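Ice-binding protein (Flavobacteriaceae bacterium, PDB 5UYT) probably binds to ice crystals and checks their growth, acting as an antifreeze protein built from right-handed beta-helical domains. Local coordinates at residues A[19-24]-A[38-43]. Numbering follows the deposited sequence.
Sequences GAVTNT and AASTNF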
ATOM      1  N   GLY A  19      19.419  -6.165 -16.277  1.00 38.90           N
ATOM      2  CA  GLY A  19      19.814  -7.202 -15.336  1.00 38.62           C
ATOM      3  C   GLY A  19      18.633  -7.826 -14.630  1.00 36.53           C
ATOM      4  O   GLY A  19      17.501  -7.377 -14.783  1.00 34.98           O
ATOM      5  N   ALA A  20      18.908  -8.867 -13.856  1.00 36.57           N
ATOM      6  CA  ALA A  20      17.862  -9.557 -13.100  1.00 35.07           C
ATOM      7  C   ALA A  20      17.485  -8.792 -11.843  1.00 33.17           C
ATOM      8  O   ALA A  20      18.323  -8.126 -11.234  1.00 32.98           O
ATOM      9  CB  ALA A  20      18.315 -10.957 -12.739  1.00 37.03           C
ATOM     10  N   VAL A  21      16.210  -8.878 -11.477  1.00 31.49           N
ATOM     11  CA  VAL A  21      15.703  -8.319 -10.233  1.00 29.80           C
ATOM     12  C   VAL A  21      15.034  -9.470  -9.467  1.00 30.12           C
ATOM     13  O   VAL A  21      14.072 -10.083  -9.958  1.00 30.13           O
ATOM     14  CB  VAL A  21      14.710  -7.179 -10.522  1.00 28.64           C
ATOM     15  CG1 VAL A  21      14.084  -6.651  -9.232  1.00 26.76           C
ATOM     16  CG2 VAL A  21      15.399  -6.064 -11.287  1.00 28.81           C
ATOM     17  N   THR A  22      15.578  -9.781  -8.289  1.00 30.18           N
ATOM     18  CA  THR A  22      15.189 -10.983  -7.552  1.00 30.61           C
ATOM     19  C   THR A  22      14.854 -10.659  -6.102  1.00 29.45           C
ATOM     20  O   THR A  22      15.570  -9.889  -5.461  1.00 29.25           O
ATOM     21  CB  THR A  22      16.334 -12.019  -7.551  1.00 32.67           C
ATOM     22  OG1 THR A  22      16.824 -12.192  -8.893  1.00 33.92           O
ATOM     23  CG2 THR A  22      15.816 -13.378  -7.007  1.00 33.52           C
ATOM     24  N   ASN A  23      13.795 -11.288  -5.595  1.00 28.62           N
ATOM     25  CA  ASN A  23      13.431 -11.229  -4.174  1.00 27.69           C
ATOM     26  C   ASN A  23      13.566 -12.590  -3.477  1.00 28.71           C
ATOM     27  O   ASN A  23      13.416 -13.652  -4.107  1.00 29.32           O
ATOM     28  CB  ASN A  23      11.976 -10.743  -4.012  1.00 26.27           C
ATOM     29  CG  ASN A  23      11.539 -10.707  -2.556  1.00 26.31           C
ATOM     30  OD1 ASN A  23      12.060  -9.909  -1.768  1.00 25.82           O
ATOM     31  ND2 ASN A  23      10.606 -11.589  -2.179  1.00 25.77           N
ATOM     32  N   THR A  24      13.852 -12.542  -2.178  1.00 28.47           N
ATOM     33  CA  THR A  24      13.757 -13.713  -1.305  1.00 29.74           C
ATOM     34  C   THR A  24      12.999 -13.325  -0.049  1.00 28.69           C
ATOM     35  O   THR A  24      13.245 -12.254   0.507  1.00 27.39           O
ATOM     36  CB  THR A  24      15.131 -14.185  -0.830  1.00 31.40           C
ATOM     37  OG1 THR A  24      15.964 -14.458  -1.966  1.00 32.65           O
ATOM     38  CG2 THR A  24      14.984 -15.448   0.040  1.00 32.52           C
ATOM     39  N   ALA A  38      14.602  -7.948 -18.662  1.00 40.53           N
ATOM     40  CA  ALA A  38      14.297  -9.257 -18.082  1.00 41.59           C
ATOM     41  C   ALA A  38      12.960  -9.175 -17.359  1.00 40.59           C
ATOM     42  O   ALA A  38      12.184  -8.244 -17.611  1.00 41.28           O
ATOM     43  CB  ALA A  38      15.417  -9.711 -17.143  1.00 41.88           C
ATOM     44  N   ALA A  39      12.688 -10.130 -16.465  1.00 40.12           N
ATOM     45  CA  ALA A  39      11.475 -10.130 -15.661  1.00 38.43           C
ATOM     46  C   ALA A  39      11.862 -10.394 -14.221  1.00 37.22           C
ATOM     47  O   ALA A  39      12.683 -11.275 -13.969  1.00 37.95           O
ATOM     48  CB  ALA A  39      10.505 -11.196 -16.144  1.00 39.72           C
ATOM     49  N   SER A  40      11.263  -9.651 -13.285  1.00 34.89           N
ATOM     50  CA  SER A  40      11.597  -9.796 -11.879  1.00 34.03           C
ATOM     51  C   SER A  40      11.037 -11.120 -11.387  1.00 34.57           C
ATOM     52  O   SER A  40       9.966 -11.552 -11.850  1.00 36.29           O
ATOM     53  CB  SER A  40      11.013  -8.626 -11.067  1.00 33.48           C
ATOM     54  OG  SER A  40      11.392  -7.399 -11.695  1.00 34.44           O
ATOM     55  N   THR A  41      11.735 -11.769 -10.458  1.00 32.81           N
ATOM     56  CA  THR A  41      11.267 -13.057  -9.953  1.00 32.17           C
ATOM     57  C   THR A  41      11.143 -13.129  -8.441  1.00 30.51           C
ATOM     58  O   THR A  41      11.906 -12.483  -7.698  1.00 28.55           O
ATOM     59  CB  THR A  41      12.150 -14.226 -10.403  1.00 34.38           C
ATOM     60  OG1 THR A  41      13.479 -14.000  -9.931  1.00 34.38           O
ATOM     61  CG2 THR A  41      12.166 -14.350 -11.926  1.00 36.30           C
ATOM     62  N   ASN A  42      10.153 -13.922  -8.021  1.00 30.42           N
ATOM     63  CA  ASN A  42       9.930 -14.325  -6.624  1.00 30.25           C
ATOM     64  C   ASN A  42       9.482 -13.204  -5.701  1.00 28.41           C
ATOM     65  O   ASN A  42       9.612 -13.333  -4.481  1.00 27.73           O
ATOM     66  CB  ASN A  42      11.162 -15.068  -6.041  1.00 31.82           C
ATOM     67  CG  ASN A  42      10.826 -15.928  -4.817  1.00 32.95           C
ATOM     68  OD1 ASN A  42       9.799 -16.622  -4.773  1.00 34.28           O
ATOM     69  ND2 ASN A  42      11.691 -15.888  -3.817  1.00 32.68           N
ATOM     70  N   PHE A  43       8.970 -12.104  -6.259  1.00 26.80           N
ATOM     71  CA  PHE A  43       8.284 -11.109  -5.429  1.00 25.36           C
ATOM     72  C   PHE A  43       6.902 -11.597  -4.995  1.00 25.05           C
ATOM     73  O   PHE A  43       6.286 -12.388  -5.703  1.00 25.68           O
ATOM     74  CB  PHE A  43       8.181  -9.759  -6.151  1.00 24.56           C
ATOM     75  CG  PHE A  43       9.499  -9.047  -6.235  1.00 24.98           C
ATOM     76  CD1 PHE A  43       9.835  -8.071  -5.295  1.00 24.22           C
ATOM     77  CD2 PHE A  43      10.440  -9.396  -7.210  1.00 25.80           C
ATOM     78  CE1 PHE A  43      11.051  -7.423  -5.347  1.00 24.46           C
ATOM     79  CE2 PHE A  43      11.680  -8.761  -7.245  1.00 26.24           C
ATOM     80  CZ  PHE A  43      11.984  -7.774  -6.314  1.00 25.24           C
TER
HETATM   81  O   HOH W   1      15.066 -11.167 -13.022  1.00 35.30           O
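Asn-23 and Phe-43 meet where two neighbouring coils of the right-handed beta-helix lie alongside. Strand 21-24 ends a parallel sheet of this solenoid, with strand 192-195 on its other side, and 38-43 runs along it in nearly the same direction. A single parallel bridge joins Thr-22 and Thr-41. Around it, Thr-41 N donates to Val-21 O (2.9 Å) and Asn-23 N donates to Thr-41 O (3.1 Å). Before the bridge the backbones are linked by a water, which accepts from Val-21 N and donates to Ala-39 O.

The Asn-23 side chain carries the far end. Its CB sits over the centre of the Phe-43 ring, 3.5 Å from the centroid, in a CH-pi contact almost on the ring normal. CG stands anti to the backbone N (chi1 178°) and lies near Asn-42 O. ND2 gives Asn-42 O a nearly straight bond of 3.1 Å, with the acceptor in the amide plane, and also reaches Gly-25 O. OD1 is bonded to Ser-27 OG. The amide of this buried residue is therefore gripped at both polar atoms, which fixes its rotation.

Phe-43 turns inward among Leu-14, Val-33, Met-50 and Val-194. Val-21 CG1 approaches its CE2 obliquely at 3.8 Å. An alanine at Phe-43 would probably open a gap beneath Asn-23 CB and leave Val-21 CG1 without its aromatic neighbour. Nearer the outside, Thr-22 and Thr-41 lie side by side and point the same way, CG2 of Thr-22 3.8 Å from OG1 of Thr-41. Asn-42 returns a bond to its partner: its ND2 donates to Asn-23 O at 2.8 Å, from 37° above the carbonyl plane.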